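Local structure of cellulase (Bacteroides salanitronis, 6WQY) at residues F166-A171 with R245-V250; V29-G34 with G112-I117; D205-T210 with R217-P222. The protein probably hydrolyses internal beta-1,4-glucosidic bonds of cellulose and related plant polysaccharides as a broad-specificity family 5 endoglucanase, whose TIM-barrel catalytic domain forms this chain. All blocks are in the same frame, centred on the assembly; numbering follows the deposited sequence.

Interaction 1 of 3, residues F166-A171 with R245-V250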
ATOM      1  N   PHE A 166       9.130  12.797   4.326  1.00 10.28           N
ATOM      2  CA  PHE A 166       7.696  12.526   4.394  1.00 10.18           C
ATOM      3  C   PHE A 166       7.261  11.652   3.226  1.00  9.46           C
ATOM      4  O   PHE A 166       6.236  10.964   3.320  1.00 10.10           O
ATOM      5  CB  PHE A 166       6.856  13.817   4.426  1.00 10.41           C
ATOM      6  CG  PHE A 166       6.600  14.432   3.074  1.00 10.11           C
ATOM      7  CD1 PHE A 166       7.519  15.282   2.487  1.00 11.24           C
ATOM      8  CD2 PHE A 166       5.431  14.143   2.377  1.00 10.17           C
ATOM      9  CE1 PHE A 166       7.297  15.827   1.243  1.00 11.63           C
ATOM     10  CE2 PHE A 166       5.212  14.679   1.129  1.00 11.13           C
ATOM     11  CZ  PHE A 166       6.150  15.529   0.557  1.00 11.53           C
ATOM     12  N   LEU A 167       7.993  11.707   2.103  1.00  9.56           N
ATOM     13  CA  LEU A 167       7.595  11.056   0.861  1.00  8.88           C
ATOM     14  C   LEU A 167       8.372   9.763   0.682  1.00  8.58           C
ATOM     15  O   LEU A 167       9.612   9.754   0.683  1.00  9.55           O
ATOM     16  CB  LEU A 167       7.823  11.995  -0.316  1.00  9.50           C
ATOM     17  CG  LEU A 167       7.464  11.419  -1.688  1.00  9.49           C
ATOM     18  CD1 LEU A 167       5.993  11.030  -1.803  1.00  9.99           C
ATOM     19  CD2 LEU A 167       7.825  12.449  -2.768  1.00 11.03           C
ATOM     20  N   VAL A 168       7.611   8.681   0.510  1.00  8.82           N
ATOM     21  CA  VAL A 168       8.098   7.322   0.294  1.00  8.41           C
ATOM     22  C   VAL A 168       7.756   6.904  -1.131  1.00  8.27           C
ATOM     23  O   VAL A 168       6.669   7.213  -1.628  1.00  8.72           O
ATOM     24  CB  VAL A 168       7.387   6.378   1.288  1.00  8.33           C
ATOM     25  CG1 VAL A 168       7.709   4.910   1.028  1.00  9.36           C
ATOM     26  CG2 VAL A 168       7.704   6.751   2.723  1.00 10.10           C
ATOM     27  N   PHE A 169       8.674   6.183  -1.781  1.00  8.26           N
ATOM     28  CA  PHE A 169       8.382   5.541  -3.063  1.00  8.51           C
ATOM     29  C   PHE A 169       8.212   4.037  -2.826  1.00  7.89           C
ATOM     30  O   PHE A 169       9.082   3.420  -2.201  1.00  8.82           O
ATOM     31  CB  PHE A 169       9.534   5.719  -4.067  1.00  8.63           C
ATOM     32  CG  PHE A 169       9.919   7.153  -4.376  1.00  9.16           C
ATOM     33  CD1 PHE A 169       9.051   8.225  -4.241  1.00  9.48           C
ATOM     34  CD2 PHE A 169      11.206   7.390  -4.835  1.00  9.59           C
ATOM     35  CE1 PHE A 169       9.468   9.513  -4.552  1.00 10.71           C
ATOM     36  CE2 PHE A 169      11.626   8.670  -5.144  1.00 11.01           C
ATOM     37  CZ  PHE A 169      10.758   9.735  -5.010  1.00 10.90           C
ATOM     38  N   GLU A 170       7.134   3.455  -3.363  1.00  7.60           N
ATOM     39  CA  GLU A 170       6.854   2.018  -3.309  1.00  7.69           C
ATOM     40  C   GLU A 170       6.958   1.471  -4.732  1.00  7.60           C
ATOM     41  O   GLU A 170       6.273   1.950  -5.631  1.00  7.97           O
ATOM     42  CB  GLU A 170       5.455   1.806  -2.737  1.00  8.06           C
ATOM     43  CG  GLU A 170       4.955   0.382  -2.777  1.00  8.18           C
ATOM     44  CD  GLU A 170       3.501   0.304  -2.364  1.00  7.82           C
ATOM     45  OE1 GLU A 170       3.210   0.477  -1.136  1.00  8.35           O
ATOM     46  OE2 GLU A 170       2.640   0.108  -3.244  1.00  8.63           O
ATOM     47  N   ALA A 171       7.810   0.462  -4.930  1.00  7.96           N
ATOM     48  CA  ALA A 171       8.262   0.080  -6.266  1.00  8.40           C
ATOM     49  C   ALA A 171       7.114  -0.253  -7.200  1.00  7.82           C
ATOM     50  O   ALA A 171       7.142   0.113  -8.383  1.00  8.56           O
ATOM     51  CB  ALA A 171       9.152  -1.150  -6.134  1.00  9.02           C
ATOM     52  N   ARG A 245      16.561   1.776   5.121  1.00 10.95           N
ATOM     53  CA  ARG A 245      15.685   2.627   4.328  1.00 10.53           C
ATOM     54  C   ARG A 245      14.846   1.830   3.343  1.00 10.08           C
ATOM     55  O   ARG A 245      14.249   2.430   2.438  1.00 11.69           O
ATOM     56  CB  ARG A 245      16.461   3.727   3.602  1.00 10.96           C
ATOM     57  CG  ARG A 245      17.091   4.768   4.526  1.00 11.38           C
ATOM     58  CD  ARG A 245      16.047   5.616   5.221  1.00 10.90           C
ATOM     59  NE  ARG A 245      16.643   6.591   6.125  1.00 11.96           N
ATOM     60  CZ  ARG A 245      16.989   6.330   7.382  1.00 12.28           C
ATOM     61  NH1 ARG A 245      16.804   5.113   7.899  1.00 13.54           N
ATOM     62  NH2 ARG A 245      17.525   7.280   8.135  1.00 14.06           N
ATOM     63  N   LEU A 246      14.767   0.510   3.497  1.00 10.37           N
ATOM     64  CA  LEU A 246      13.901  -0.334   2.689  1.00 10.14           C
ATOM     65  C   LEU A 246      12.892  -1.017   3.597  1.00  9.84           C
ATOM     66  O   LEU A 246      13.267  -1.646   4.593  1.00 11.51           O
ATOM     67  CB  LEU A 246      14.683  -1.398   1.924  1.00 10.14           C
ATOM     68  CG  LEU A 246      15.736  -0.876   0.962  1.00 10.59           C
ATOM     69  CD1 LEU A 246      16.399  -2.053   0.257  1.00 12.01           C
ATOM     70  CD2 LEU A 246      15.188   0.119  -0.041  1.00 10.58           C
ATOM     71  N   MET A 247      11.612  -0.904   3.238  1.00  9.07           N
ATOM     72  CA  MET A 247      10.514  -1.449   4.031  1.00  9.21           C
ATOM     73  C   MET A 247       9.760  -2.481   3.205  1.00  8.98           C
ATOM     74  O   MET A 247       9.441  -2.222   2.038  1.00  9.75           O
ATOM     75  CB  MET A 247       9.540  -0.336   4.467  1.00  9.81           C
ATOM     76  CG  MET A 247      10.212   0.902   5.048  1.00 10.98           C
ATOM     77  SD  MET A 247       9.081   2.142   5.662  1.00 11.86           S
ATOM     78  CE  MET A 247       8.293   2.659   4.143  1.00 12.18           C
ATOM     79  N   VAL A 248       9.484  -3.638   3.794  1.00  8.83           N
ATOM     80  CA  VAL A 248       8.744  -4.696   3.107  1.00  9.00           C
ATOM     81  C   VAL A 248       7.261  -4.364   3.127  1.00  8.95           C
ATOM     82  O   VAL A 248       6.669  -4.169   4.193  1.00  9.99           O
ATOM     83  CB  VAL A 248       8.993  -6.050   3.775  1.00 10.16           C
ATOM     84  CG1 VAL A 248       8.308  -7.171   3.013  1.00 11.92           C
ATOM     85  CG2 VAL A 248      10.494  -6.325   3.904  1.00 11.22           C
ATOM     86  N   ALA A 249       6.645  -4.330   1.953  1.00  8.85           N
ATOM     87  CA  ALA A 249       5.225  -4.038   1.815  1.00  8.95           C
ATOM     88  C   ALA A 249       4.431  -5.329   1.684  1.00  8.32           C
ATOM     89  O   ALA A 249       4.742  -6.152   0.827  1.00  9.74           O
ATOM     90  CB  ALA A 249       4.993  -3.186   0.564  1.00  9.92           C
ATOM     91  N   VAL A 250       3.383  -5.490   2.515  1.00  8.73           N
ATOM     92  CA  VAL A 250       2.420  -6.578   2.373  1.00  8.45           C
ATOM     93  C   VAL A 250       1.015  -5.987   2.399  1.00  7.61           C
ATOM     94  O   VAL A 250       0.794  -4.879   2.880  1.00  8.14           O
ATOM     95  CB  VAL A 250       2.570  -7.670   3.451  1.00  8.65           C
ATOM     96  CG1 VAL A 250       3.919  -8.358   3.332  1.00 10.10           C
ATOM     97  CG2 VAL A 250       2.355  -7.115   4.838  1.00 10.32           C
TER

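Interaction 2 of 3, residues V29-G34 with G112-I117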
ATOM      1  N   VAL A  29       6.325   3.880  14.215  1.00 12.49           N
ATOM      2  CA  VAL A  29       5.752   5.016  14.933  1.00 12.78           C
ATOM      3  C   VAL A  29       5.629   6.219  14.016  1.00 12.90           C
ATOM      4  O   VAL A  29       4.614   6.924  14.027  1.00 13.51           O
ATOM      5  CB  VAL A  29       6.594   5.352  16.183  1.00 14.67           C
ATOM      6  CG1 VAL A  29       6.245   6.747  16.737  1.00 14.89           C
ATOM      7  CG2 VAL A  29       6.402   4.294  17.255  1.00 16.79           C
ATOM      8  N   SER A  30       6.658   6.484  13.210  1.00 12.43           N
ATOM      9  CA  SER A  30       6.631   7.675  12.372  1.00 11.69           C
ATOM     10  C   SER A  30       5.542   7.587  11.312  1.00 10.89           C
ATOM     11  O   SER A  30       5.036   8.619  10.865  1.00 12.06           O
ATOM     12  CB  SER A  30       7.998   7.923  11.730  1.00 11.39           C
ATOM     13  OG  SER A  30       8.245   7.080  10.614  1.00 11.90           O
ATOM     14  N   LEU A  31       5.182   6.373  10.876  1.00 10.70           N
ATOM     15  CA  LEU A  31       4.145   6.177   9.865  1.00 10.50           C
ATOM     16  C   LEU A  31       2.740   6.124  10.457  1.00  9.78           C
ATOM     17  O   LEU A  31       1.772   6.379   9.729  1.00 10.16           O
ATOM     18  CB  LEU A  31       4.442   4.925   9.039  1.00 10.14           C
ATOM     19  CG  LEU A  31       5.558   5.130   8.011  1.00 10.72           C
ATOM     20  CD1 LEU A  31       6.244   3.825   7.659  1.00 11.65           C
ATOM     21  CD2 LEU A  31       5.028   5.824   6.764  1.00 10.80           C
ATOM     22  N   GLY A  32       2.604   5.798  11.736  1.00 10.82           N
ATOM     23  CA  GLY A  32       1.316   5.912  12.415  1.00 10.63           C
ATOM     24  C   GLY A  32       0.202   5.100  11.785  1.00 10.36           C
ATOM     25  O   GLY A  32       0.341   3.896  11.527  1.00 11.02           O
ATOM     26  N   LEU A  33      -0.938   5.763  11.581  1.00 10.21           N
ATOM     27  CA  LEU A  33      -2.123   5.160  10.973  1.00  9.77           C
ATOM     28  C   LEU A  33      -2.254   5.694   9.560  1.00  9.27           C
ATOM     29  O   LEU A  33      -2.229   6.916   9.348  1.00 10.06           O
ATOM     30  CB  LEU A  33      -3.382   5.514  11.770  1.00 10.77           C
ATOM     31  CG  LEU A  33      -4.704   5.011  11.193  1.00 10.79           C
ATOM     32  CD1 LEU A  33      -4.756   3.484  11.157  1.00 12.37           C
ATOM     33  CD2 LEU A  33      -5.881   5.551  11.980  1.00 12.62           C
ATOM     34  N   GLY A  34      -2.394   4.795   8.587  1.00  9.29           N
ATOM     35  CA  GLY A  34      -2.450   5.182   7.197  1.00  8.61           C
ATOM     36  C   GLY A  34      -3.823   5.030   6.557  1.00  8.27           C
ATOM     37  O   GLY A  34      -4.712   4.348   7.049  1.00  8.91           O
ATOM     38  N   GLY A 112       0.616  18.043   6.478  1.00 11.74           N
ATOM     39  CA  GLY A 112       1.449  17.453   7.505  1.00 13.31           C
ATOM     40  C   GLY A 112       1.383  15.948   7.561  1.00 11.60           C
ATOM     41  O   GLY A 112       1.582  15.365   8.631  1.00 12.13           O
ATOM     42  N   LEU A 113       1.103  15.301   6.440  1.00 10.50           N
ATOM     43  CA  LEU A 113       1.010  13.855   6.343  1.00 10.19           C
ATOM     44  C   LEU A 113       2.229  13.299   5.623  1.00 10.11           C
ATOM     45  O   LEU A 113       2.814  13.955   4.753  1.00 11.72           O
ATOM     46  CB  LEU A 113      -0.252  13.477   5.568  1.00 10.24           C
ATOM     47  CG  LEU A 113      -1.567  13.935   6.194  1.00 10.96           C
ATOM     48  CD1 LEU A 113      -2.692  13.928   5.183  1.00 12.62           C
ATOM     49  CD2 LEU A 113      -1.915  13.045   7.380  1.00 13.23           C
ATOM     50  N   ASN A 114       2.603  12.068   5.969  1.00  9.66           N
ATOM     51  CA  ASN A 114       3.520  11.319   5.123  1.00  9.37           C
ATOM     52  C   ASN A 114       2.755  10.824   3.895  1.00  9.62           C
ATOM     53  O   ASN A 114       1.525  10.737   3.917  1.00  9.57           O
ATOM     54  CB  ASN A 114       4.104  10.121   5.854  1.00 10.57           C
ATOM     55  CG  ASN A 114       4.812  10.500   7.124  1.00 11.93           C
ATOM     56  OD1 ASN A 114       5.621  11.423   7.162  1.00 11.93           O
ATOM     57  ND2 ASN A 114       4.513   9.760   8.186  1.00 13.72           N
ATOM     58  N   ALA A 115       3.475  10.491   2.825  1.00  9.51           N
ATOM     59  CA  ALA A 115       2.856  10.066   1.576  1.00  9.44           C
ATOM     60  C   ALA A 115       3.658   8.950   0.941  1.00  8.88           C
ATOM     61  O   ALA A 115       4.891   8.987   0.959  1.00  9.99           O
ATOM     62  CB  ALA A 115       2.762  11.239   0.595  1.00 10.97           C
ATOM     63  N   ILE A 116       2.959   7.986   0.341  1.00  8.31           N
ATOM     64  CA  ILE A 116       3.582   6.931  -0.452  1.00  8.07           C
ATOM     65  C   ILE A 116       3.023   7.046  -1.864  1.00  8.16           C
ATOM     66  O   ILE A 116       1.807   7.138  -2.022  1.00  9.42           O
ATOM     67  CB  ILE A 116       3.253   5.529   0.099  1.00  8.40           C
ATOM     68  CG1 ILE A 116       3.660   5.385   1.568  1.00  9.83           C
ATOM     69  CG2 ILE A 116       3.923   4.457  -0.767  1.00  9.70           C
ATOM     70  CD1 ILE A 116       3.274   4.050   2.178  1.00 10.81           C
ATOM     71  N   ILE A 117       3.882   7.011  -2.889  1.00  7.92           N
ATOM     72  CA  ILE A 117       3.428   6.886  -4.278  1.00  8.26           C
ATOM     73  C   ILE A 117       4.032   5.606  -4.852  1.00  7.38           C
ATOM     74  O   ILE A 117       5.089   5.149  -4.412  1.00  8.49           O
ATOM     75  CB  ILE A 117       3.780   8.106  -5.150  1.00  8.52           C
ATOM     76  CG1 ILE A 117       5.279   8.401  -5.161  1.00  9.42           C
ATOM     77  CG2 ILE A 117       2.974   9.323  -4.692  1.00  9.93           C
ATOM     78  CD1 ILE A 117       5.686   9.515  -6.105  1.00 10.53           C
TER

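Interaction 3 of 3, residues D205-T210 with R217-P222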
ATOM      1  N   ASP A 205      18.063   0.685  -7.151  1.00 10.44           N
ATOM      2  CA  ASP A 205      19.248   1.239  -7.796  1.00 11.25           C
ATOM      3  C   ASP A 205      18.910   2.505  -8.570  1.00 10.85           C
ATOM      4  O   ASP A 205      19.671   3.480  -8.552  1.00 11.57           O
ATOM      5  CB  ASP A 205      19.872   0.204  -8.735  1.00 12.07           C
ATOM      6  CG  ASP A 205      20.479  -0.988  -8.002  1.00 13.34           C
ATOM      7  OD1 ASP A 205      20.588  -0.964  -6.769  1.00 15.15           O
ATOM      8  OD2 ASP A 205      20.875  -1.959  -8.697  1.00 17.24           O
ATOM      9  N   ALA A 206      17.790   2.500  -9.288  1.00 10.58           N
ATOM     10  CA  ALA A 206      17.429   3.653 -10.100  1.00 10.95           C
ATOM     11  C   ALA A 206      17.127   4.867  -9.233  1.00 10.98           C
ATOM     12  O   ALA A 206      17.526   5.985  -9.564  1.00 11.29           O
ATOM     13  CB  ALA A 206      16.238   3.318 -11.000  1.00 12.04           C
ATOM     14  N   VAL A 207      16.411   4.669  -8.123  1.00 10.17           N
ATOM     15  CA  VAL A 207      16.113   5.781  -7.224  1.00  9.99           C
ATOM     16  C   VAL A 207      17.400   6.327  -6.619  1.00 10.60           C
ATOM     17  O   VAL A 207      17.640   7.540  -6.616  1.00 11.75           O
ATOM     18  CB  VAL A 207      15.110   5.344  -6.139  1.00 10.12           C
ATOM     19  CG1 VAL A 207      14.952   6.448  -5.084  1.00 11.20           C
ATOM     20  CG2 VAL A 207      13.758   4.989  -6.760  1.00 10.65           C
ATOM     21  N   ARG A 208      18.247   5.438  -6.092  1.00 11.13           N
ATOM     22  CA  ARG A 208      19.459   5.897  -5.424  1.00 11.52           C
ATOM     23  C   ARG A 208      20.388   6.627  -6.387  1.00 12.52           C
ATOM     24  O   ARG A 208      21.074   7.567  -5.983  1.00 13.29           O
ATOM     25  CB  ARG A 208      20.200   4.734  -4.762  1.00 12.41           C
ATOM     26  CG  ARG A 208      19.424   3.997  -3.690  1.00 11.74           C
ATOM     27  CD  ARG A 208      18.867   4.894  -2.608  1.00 12.47           C
ATOM     28  NE  ARG A 208      18.276   4.086  -1.537  1.00 11.84           N
ATOM     29  CZ  ARG A 208      17.269   4.467  -0.763  1.00 10.73           C
ATOM     30  NH1 ARG A 208      16.691   5.643  -0.941  1.00 11.14           N
ATOM     31  NH2 ARG A 208      16.814   3.660   0.181  1.00 11.13           N
ATOM     32  N   ALA A 209      20.420   6.217  -7.659  1.00 11.90           N
ATOM     33  CA  ALA A 209      21.328   6.823  -8.621  1.00 12.89           C
ATOM     34  C   ALA A 209      21.010   8.286  -8.867  1.00 12.62           C
ATOM     35  O   ALA A 209      21.888   9.033  -9.317  1.00 14.64           O
ATOM     36  CB  ALA A 209      21.273   6.065  -9.941  1.00 13.34           C
ATOM     37  N   THR A 210      19.786   8.728  -8.573  1.00 12.60           N
ATOM     38  CA  THR A 210      19.453  10.133  -8.772  1.00 13.42           C
ATOM     39  C   THR A 210      20.047  11.031  -7.692  1.00 14.26           C
ATOM     40  O   THR A 210      20.040  12.251  -7.856  1.00 15.80           O
ATOM     41  CB  THR A 210      17.938  10.356  -8.870  1.00 12.65           C
ATOM     42  OG1 THR A 210      17.311  10.100  -7.606  1.00 12.93           O
ATOM     43  CG2 THR A 210      17.320   9.497  -9.963  1.00 13.53           C
ATOM     44  N   ARG A 217      16.030   8.346   1.068  1.00 10.94           N
ATOM     45  CA  ARG A 217      14.578   8.246   1.169  1.00 10.52           C
ATOM     46  C   ARG A 217      14.167   6.832   1.567  1.00 10.05           C
ATOM     47  O   ARG A 217      14.783   5.852   1.156  1.00 10.19           O
ATOM     48  CB  ARG A 217      13.969   8.577  -0.199  1.00 11.32           C
ATOM     49  CG  ARG A 217      12.452   8.697  -0.199  1.00 10.44           C
ATOM     50  CD  ARG A 217      11.884   9.129  -1.539  1.00 10.28           C
ATOM     51  NE  ARG A 217      12.501  10.335  -2.056  1.00 11.46           N
ATOM     52  CZ  ARG A 217      12.321  11.554  -1.559  1.00 12.25           C
ATOM     53  NH1 ARG A 217      11.505  11.750  -0.533  1.00 11.74           N
ATOM     54  NH2 ARG A 217      12.973  12.584  -2.092  1.00 14.10           N
ATOM     55  N   TYR A 218      13.095   6.719   2.372  1.00  9.87           N
ATOM     56  CA  TYR A 218      12.519   5.407   2.660  1.00  9.29           C
ATOM     57  C   TYR A 218      11.765   4.905   1.434  1.00  9.13           C
ATOM     58  O   TYR A 218      11.022   5.656   0.787  1.00  9.40           O
ATOM     59  CB  TYR A 218      11.567   5.463   3.861  1.00  9.86           C
ATOM     60  CG  TYR A 218      12.239   5.794   5.175  1.00  9.69           C
ATOM     61  CD1 TYR A 218      12.573   7.091   5.489  1.00 10.82           C
ATOM     62  CD2 TYR A 218      12.554   4.797   6.096  1.00 10.76           C
ATOM     63  CE1 TYR A 218      13.191   7.402   6.689  1.00 11.06           C
ATOM     64  CE2 TYR A 218      13.183   5.098   7.289  1.00 11.65           C
ATOM     65  CZ  TYR A 218      13.489   6.401   7.589  1.00 11.04           C
ATOM     66  OH  TYR A 218      14.112   6.734   8.769  1.00 12.53           O
ATOM     67  N   LEU A 219      11.975   3.633   1.113  1.00  8.73           N
ATOM     68  CA  LEU A 219      11.361   2.996  -0.037  1.00  8.94           C
ATOM     69  C   LEU A 219      10.622   1.741   0.405  1.00  8.38           C
ATOM     70  O   LEU A 219      11.057   1.043   1.332  1.00 10.52           O
ATOM     71  CB  LEU A 219      12.408   2.597  -1.078  1.00  9.25           C
ATOM     72  CG  LEU A 219      13.422   3.675  -1.458  1.00  9.41           C
ATOM     73  CD1 LEU A 219      14.432   3.109  -2.450  1.00 10.14           C
ATOM     74  CD2 LEU A 219      12.756   4.915  -2.025  1.00 10.10           C
ATOM     75  N   GLY A 220       9.511   1.444  -0.276  1.00  8.18           N
ATOM     76  CA  GLY A 220       8.762   0.215  -0.058  1.00  8.39           C
ATOM     77  C   GLY A 220       8.986  -0.760  -1.204  1.00  7.90           C
ATOM     78  O   GLY A 220       9.000  -0.362  -2.366  1.00  8.50           O
ATOM     79  N   VAL A 221       9.146  -2.033  -0.859  1.00  8.11           N
ATOM     80  CA  VAL A 221       9.369  -3.104  -1.829  1.00  8.51           C
ATOM     81  C   VAL A 221       8.488  -4.292  -1.468  1.00  7.87           C
ATOM     82  O   VAL A 221       8.516  -4.747  -0.317  1.00  8.96           O
ATOM     83  CB  VAL A 221      10.860  -3.489  -1.921  1.00  9.48           C
ATOM     84  CG1 VAL A 221      11.617  -2.446  -2.733  1.00  9.94           C
ATOM     85  CG2 VAL A 221      11.487  -3.645  -0.538  1.00 10.26           C
ATOM     86  N   PRO A 222       7.702  -4.826  -2.418  1.00  8.21           N
ATOM     87  CA  PRO A 222       6.774  -5.902  -2.075  1.00  8.07           C
ATOM     88  C   PRO A 222       7.301  -7.297  -2.363  1.00  8.19           C
ATOM     89  O   PRO A 222       8.214  -7.509  -3.167  1.00  9.09           O
ATOM     90  CB  PRO A 222       5.570  -5.606  -2.982  1.00  9.06           C
ATOM     91  CG  PRO A 222       6.220  -5.082  -4.247  1.00  8.69           C
ATOM     92  CD  PRO A 222       7.382  -4.227  -3.730  1.00  8.42           C
TER

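Interaction 1 of 3, residues F166-A171 with R245-V250
Val168 and Glu170 of strand 167-170 face Met247 and Ala249 of strand 246-251 across one parallel strand, 219-222, with 8.1 Å between Glu170 CA and Ala249 CA. Since the two strands are not neighbours in the sheet, they meet through the side chains that the alternation of each strand directs into the barrel. Gly220, on the strand between them, has no side chain to come between the pairs.

The apolar half of the contact is a methyl-to-methyl meeting, tip to tip: Val168 CG1 lies 3.9 Å from Met247 CE. The methionine chain is extended about chi2 and bends at its last torsion (chi3 -66°), and this bend carries CE across to the valine.

Two residues further along both strands the character changes. Glu170 runs out straight through its first two torsions, with CG anti to N (chi1 173°), and brings OE1 within 4.4 Å of Ala249 CB. That approach is loose, and the carboxylate has its real partners elsewhere: Tyr306 OH is hydrogen-bonded to OE1, while OE2 makes a salt bridge to Arg76 and accepts a hydrogen bond from Asn118 ND2. Tyr306 also packs on both Met247 and Ala249.

Hydrophobic contact thus gives way, along the strands, to a buried acid tied by groups from several others. Such inward-facing layers are characteristic of the interior of a (beta/alpha)8 TIM barrel, the fold on which family 5 glycoside hydrolases carry their catalytic glutamates at the C-terminal strand ends.

Interaction 2 of 3, residues V29-G34 with G112-I117
Ser30 and Leu31, in the last turn of helix 24-31, meet the side chain of Asn114 at the start of strand 114-118, a small buried side-chain-to-backbone contact at the end of the barrel where its strands begin. The helix leads into the first barrel strand, 34-37, whereas Asn114 opens the third, so the contact reaches past the strand that separates them, 74-77. The backbones stay apart, with Leu31 CA and Asn114 CA, the nearest pair, separated by 7.0 Å.

The bridge is made by the carboxamide. Asn114 ND2 lies 3.0 Å from Ser30 O, but the N-H points well off the line to the oxygen, at 128°, and the hydrogen bond is weak. The side chain leaves the strand toward the helix with CG beside the backbone N (chi1 -57°), and the amide nitrogen ends up alongside the helix terminus. There it also lies against Leu31, 4.0 Å from Leu31 CA and 4.2 Å from Leu31 CD2, and the leucine side chain also packs on Pro341. Straight after this turn Gly32 takes a positive phi, 58°, and the chain swings away into the strand.

Several neighbours complete the amide's surroundings. Asn114 ND2 also bonds to Ser74 OG, a hydroxyl that is itself hydrogen-bonded to Leu31 O, while Asn114 OD1 is bonded to Gln17 NE2 of the expression tag. Ser30 OG, for its part, is bonded to Ile27 O and Ser20 N.

With the nitrogen directed at oxygens and the oxygen at a donor, the partners are consistent with this orientation of the amide, though the donor to OD1 comes from the tag. One bent bond adds little alone; with Ser74 OG on Leu31 O, Asn114 ND2 on Ser30 O probably helps to supply donors to carbonyls at the end of the helix.

Interaction 3 of 3, residues D205-T210 with R217-P222
Arg217 O is gripped by two nitrogens of one side chain, Arg208 NH1 at 2.8 Å and Arg208 NH2 at 3.1 Å, the end-on fork of a guanidinium closing on a single carbonyl oxygen. The oxygen lies within the guanidinium plane, but the two bonds are unequal: NH1 comes in on a lone pair with a fairly straight N-H (156°), whereas NH2 approaches nearly in line with the C=O, its N-H more bent at 139°.

A bend at chi2 (-53°), followed by an extended run, carries the guanidinium from the helix to the carbonyl. Leu219 CD1 then covers one face of the group, 3.6 Å from Arg208 CZ, so the same residue is held by polar bonds at its edge and by a methyl over its face. Beside it, Val207 CG1 and Leu219 CD2 touch at 4.1 Å as their side chains slide past each other. Thr210 OG1 donates to Val207 O at 2.8 Å, an oxygen that also accepts from Thr210 N.

Outside the segments, Arg208 NH2 forms a salt bridge with Asp240 and NH1 bonds to Asn214 O; the guanidinium of Arg217 turns elsewhere, to Lys163 O, Gly164 O and Leu167 O. A leucine in place of Arg208 would probably leave Arg217 O without its two donors, Asp240 without its charged mate, and Leu219 CD1 without the flat group it packs on.

Helix 191-209 follows strand 167-170 and leads, through a short loop, into the adjacent parallel strand 219-222: the right-handed beta-alpha-beta crossover from which a TIM barrel is built, with helix packed against the outside of the strands.

Overall arrangement
All three contacts are buried, yet they occupy different layers of one barrel. Interaction 1 lies within the cylinder and interaction 3 on its outer wall, where helix covers strand; they are directly joined, because strand 219-222 pairs by backbone bonds with both strands of interaction 1. Interaction 2 sits where the strands begin, and joins interaction 1 through the pairing of strands 114-118 and 167-170, while remaining about 6 Å, nearest atoms, from interaction 3. Chemistry follows place: methyls and a carboxylate bonded to side chains of other strands inside, one weak amide bond at a helix end, and a two-pronged guanidinium grip combined with aliphatic packing outside.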